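Local coordinates for protein BtGH115A (Bacteroides thetaiotaomicron, PDB 5BY3) that acts as a family GH115 4-O-methyl-alpha-glucuronidase with specificity for decorated arabinogalactans, probably by hydrolysing off 4-O-methylglucuronic acid, at residues Y370-H375 / P411-Q416. Sequence-based numbering, arbitrary orientation.
Sequences YGYIRH and PSLIYQ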
ATOM      1  N   TYR A 370       3.430  -9.074   3.103  1.00 39.00           N
ATOM      2  CA  TYR A 370       4.687  -8.342   3.018  1.00 31.91           C
ATOM      3  C   TYR A 370       4.935  -7.825   1.606  1.00 35.23           C
ATOM      4  O   TYR A 370       6.086  -7.585   1.200  1.00 38.69           O
ATOM      5  CB  TYR A 370       5.824  -9.156   3.621  1.00 33.21           C
ATOM      6  CG  TYR A 370       5.590  -9.520   5.098  1.00 38.84           C
ATOM      7  CD1 TYR A 370       4.630 -10.459   5.475  1.00 39.61           C
ATOM      8  CD2 TYR A 370       6.329  -8.901   6.132  1.00 43.67           C
ATOM      9  CE1 TYR A 370       4.414 -10.767   6.817  1.00 44.09           C
ATOM     10  CE2 TYR A 370       6.116  -9.206   7.488  1.00 39.22           C
ATOM     11  CZ  TYR A 370       5.164 -10.128   7.820  1.00 39.41           C
ATOM     12  OH  TYR A 370       4.939 -10.426   9.130  1.00 39.57           O
ATOM     13  N   GLY A 371       3.842  -7.589   0.873  1.00 33.03           N
ATOM     14  CA  GLY A 371       3.906  -6.921  -0.430  1.00 34.01           C
ATOM     15  C   GLY A 371       4.347  -7.798  -1.603  1.00 39.32           C
ATOM     16  O   GLY A 371       4.735  -7.279  -2.675  1.00 36.17           O
ATOM     17  N   TYR A 372       4.299  -9.122  -1.398  1.00 34.03           N
ATOM     18  CA  TYR A 372       4.482 -10.109  -2.476  1.00 34.08           C
ATOM     19  C   TYR A 372       3.196 -10.831  -2.829  1.00 34.74           C
ATOM     20  O   TYR A 372       2.690 -11.670  -2.059  1.00 36.85           O
ATOM     21  CB  TYR A 372       5.558 -11.123  -2.110  1.00 33.52           C
ATOM     22  CG  TYR A 372       6.893 -10.475  -1.818  1.00 36.50           C
ATOM     23  CD1 TYR A 372       7.722 -10.011  -2.864  1.00 33.62           C
ATOM     24  CD2 TYR A 372       7.321 -10.282  -0.486  1.00 34.01           C
ATOM     25  CE1 TYR A 372       8.966  -9.421  -2.597  1.00 29.77           C
ATOM     26  CE2 TYR A 372       8.540  -9.678  -0.218  1.00 32.90           C
ATOM     27  CZ  TYR A 372       9.353  -9.250  -1.264  1.00 32.83           C
ATOM     28  OH  TYR A 372      10.569  -8.696  -0.951  1.00 32.39           O
ATOM     29  N   ILE A 373       2.661 -10.485  -3.996  1.00 38.64           N
ATOM     30  CA  ILE A 373       1.391 -11.068  -4.510  1.00 37.89           C
ATOM     31  C   ILE A 373       1.462 -12.600  -4.640  1.00 39.24           C
ATOM     32  O   ILE A 373       2.359 -13.123  -5.321  1.00 36.19           O
ATOM     33  CB  ILE A 373       0.964 -10.367  -5.825  1.00 35.56           C
ATOM     34  CG1 ILE A 373       0.666  -8.904  -5.501  1.00 36.35           C
ATOM     35  CG2 ILE A 373      -0.274 -11.024  -6.432  1.00 37.65           C
ATOM     36  CD1 ILE A 373       0.472  -7.981  -6.692  1.00 37.58           C
ATOM     37  N   ARG A 374       0.537 -13.313  -3.978  1.00 41.57           N
ATOM     38  CA  ARG A 374       0.567 -14.803  -3.992  1.00 42.52           C
ATOM     39  C   ARG A 374       0.085 -15.418  -5.337  1.00 49.22           C
ATOM     40  O   ARG A 374       0.605 -16.440  -5.784  1.00 44.40           O
ATOM     41  CB  ARG A 374      -0.173 -15.420  -2.799  1.00 40.18           C
ATOM     42  CG  ARG A 374       0.472 -15.178  -1.428  1.00 41.32           C
ATOM     43  CD  ARG A 374       0.222 -16.396  -0.544  1.00 40.06           C
ATOM     44  NE  ARG A 374       0.863 -16.336   0.758  1.00 33.73           N
ATOM     45  CZ  ARG A 374       1.999 -16.937   1.073  1.00 38.28           C
ATOM     46  NH1 ARG A 374       2.671 -17.667   0.166  1.00 41.56           N
ATOM     47  NH2 ARG A 374       2.477 -16.810   2.299  1.00 32.38           N
ATOM     48  N   HIS A 375      -0.889 -14.789  -5.995  1.00 47.64           N
ATOM     49  CA  HIS A 375      -1.435 -15.404  -7.196  1.00 46.88           C
ATOM     50  C   HIS A 375      -1.784 -14.417  -8.279  1.00 44.34           C
ATOM     51  O   HIS A 375      -2.476 -13.414  -8.035  1.00 43.13           O
ATOM     52  CB  HIS A 375      -2.647 -16.306  -6.874  1.00 49.92           C
ATOM     53  CG  HIS A 375      -3.196 -17.007  -8.072  1.00 53.16           C
ATOM     54  ND1 HIS A 375      -2.767 -18.257  -8.459  1.00 53.11           N
ATOM     55  CD2 HIS A 375      -4.102 -16.611  -9.002  1.00 54.26           C
ATOM     56  CE1 HIS A 375      -3.401 -18.609  -9.564  1.00 54.72           C
ATOM     57  NE2 HIS A 375      -4.207 -17.624  -9.920  1.00 52.60           N
ATOM     58  N   PRO A 411       9.103   1.787  -2.293  1.00 32.59           N
ATOM     59  CA  PRO A 411       8.385   2.210  -3.502  1.00 34.28           C
ATOM     60  C   PRO A 411       8.703   1.343  -4.680  1.00 32.92           C
ATOM     61  O   PRO A 411       7.814   1.100  -5.488  1.00 38.29           O
ATOM     62  CB  PRO A 411       8.941   3.620  -3.753  1.00 34.29           C
ATOM     63  CG  PRO A 411       9.181   4.110  -2.358  1.00 34.93           C
ATOM     64  CD  PRO A 411       9.784   2.920  -1.649  1.00 32.88           C
ATOM     65  N   SER A 412       9.964   0.903  -4.755  1.00 31.45           N
ATOM     66  CA  SER A 412      10.474   0.058  -5.802  1.00 35.74           C
ATOM     67  C   SER A 412       9.805  -1.314  -5.837  1.00 38.34           C
ATOM     68  O   SER A 412       9.715  -1.907  -6.902  1.00 37.68           O
ATOM     69  CB  SER A 412      11.957  -0.159  -5.610  1.00 34.27           C
ATOM     70  OG  SER A 412      12.626   1.040  -5.880  1.00 43.22           O
ATOM     71  N   LEU A 413       9.360  -1.799  -4.673  1.00 38.91           N
ATOM     72  CA  LEU A 413       8.795  -3.129  -4.541  1.00 36.73           C
ATOM     73  C   LEU A 413       7.290  -3.019  -4.800  1.00 39.65           C
ATOM     74  O   LEU A 413       6.703  -3.872  -5.504  1.00 36.95           O
ATOM     75  CB  LEU A 413       9.143  -3.766  -3.188  1.00 34.19           C
ATOM     76  CG  LEU A 413       8.274  -4.949  -2.690  1.00 39.73           C
ATOM     77  CD1 LEU A 413       8.532  -6.225  -3.505  1.00 29.56           C
ATOM     78  CD2 LEU A 413       8.460  -5.176  -1.193  1.00 33.48           C
ATOM     79  N   ILE A 414       6.681  -1.969  -4.254  1.00 34.52           N
ATOM     80  CA  ILE A 414       5.311  -1.704  -4.532  1.00 35.88           C
ATOM     81  C   ILE A 414       5.214  -1.601  -6.056  1.00 41.23           C
ATOM     82  O   ILE A 414       4.440  -2.361  -6.664  1.00 43.37           O
ATOM     83  CB  ILE A 414       4.793  -0.452  -3.794  1.00 35.41           C
ATOM     84  CG1 ILE A 414       4.840  -0.678  -2.283  1.00 33.38           C
ATOM     85  CG2 ILE A 414       3.369  -0.042  -4.241  1.00 32.46           C
ATOM     86  CD1 ILE A 414       4.692   0.649  -1.553  1.00 33.82           C
ATOM     87  N   TYR A 415       6.012  -0.708  -6.660  1.00 42.29           N
ATOM     88  CA  TYR A 415       6.009  -0.539  -8.107  1.00 40.52           C
ATOM     89  C   TYR A 415       6.081  -1.857  -8.854  1.00 43.95           C
ATOM     90  O   TYR A 415       5.166  -2.149  -9.642  1.00 39.89           O
ATOM     91  CB  TYR A 415       7.135   0.335  -8.615  1.00 39.76           C
ATOM     92  CG  TYR A 415       7.075   0.464 -10.122  1.00 39.90           C
ATOM     93  CD1 TYR A 415       6.028   1.142 -10.724  1.00 40.51           C
ATOM     94  CD2 TYR A 415       8.039  -0.138 -10.957  1.00 45.27           C
ATOM     95  CE1 TYR A 415       5.915   1.225 -12.111  1.00 43.74           C
ATOM     96  CE2 TYR A 415       7.962  -0.034 -12.364  1.00 43.56           C
ATOM     97  CZ  TYR A 415       6.889   0.654 -12.923  1.00 45.54           C
ATOM     98  OH  TYR A 415       6.755   0.799 -14.281  1.00 50.15           O
ATOM     99  N   GLN A 416       7.143  -2.647  -8.616  1.00 44.05           N
ATOM    100  CA  GLN A 416       7.349  -3.818  -9.445  1.00 45.67           C
ATOM    101  C   GLN A 416       6.273  -4.901  -9.298  1.00 45.57           C
ATOM    102  O   GLN A 416       5.959  -5.583 -10.272  1.00 57.19           O
ATOM    103  CB  GLN A 416       8.777  -4.362  -9.384  1.00 43.29           C
ATOM    104  CG  GLN A 416       9.043  -5.512  -8.421  1.00 55.54           C
ATOM    105  CD  GLN A 416       8.665  -6.913  -8.909  1.00 50.71           C
ATOM    106  OE1 GLN A 416       8.805  -7.285 -10.078  1.00 51.51           O
ATOM    107  NE2 GLN A 416       8.208  -7.708  -7.975  1.00 58.37           N
TER
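The backbone N atoms of Tyr370 and Tyr372 both hydrogen-bond to OD1 of Asp368, an arrangement consistent with this oxygen fixing the loop backbone beside Leu413. The loop 370-375 follows strand 362-366 of the eight-stranded parallel TIM barrel, and Leu413 lies in the first turn of helix 411-423, which follows the neighbouring strand 388-393. No hydrogen bond joins the two segments; the meeting is between a branched leucine and an aromatic ring. Leu413 CG stands anti to the backbone N (chi1 160°), which points the branch toward the loop, CD1 foremost. CD1 approaches the Tyr372 ring obliquely and comes closest at CE1, 3.4 Å away, with CZ of Tyr372 3.9 Å from the same methyl. CD2 lies beside it, 4.1 Å from Tyr372 OH, and at a similar distance from Tyr370 O. The two side chains cross at nearly a right angle. Gly371 O sits 4.0 Å from Leu413 CD1. A phi of 79° is easily adopted by glycine, and a CB on Gly371 would point at Leu413, about 3.7 Å from CD2. Outside the two segments, Pro698 touches the Tyr372 side chain and Asn739 OD1 hydrogen-bonds to Tyr372 OH. Replacing Tyr372 by alanine removes the ring and hydroxyl, which would probably leave Leu413 CD1 without its aromatic neighbour and Asn739 OD1 without this partner. One buried residue, Tyr372, thus makes an apolar contact to the helix through its ring and a polar one to the C-terminal part of the chain through its hydroxyl.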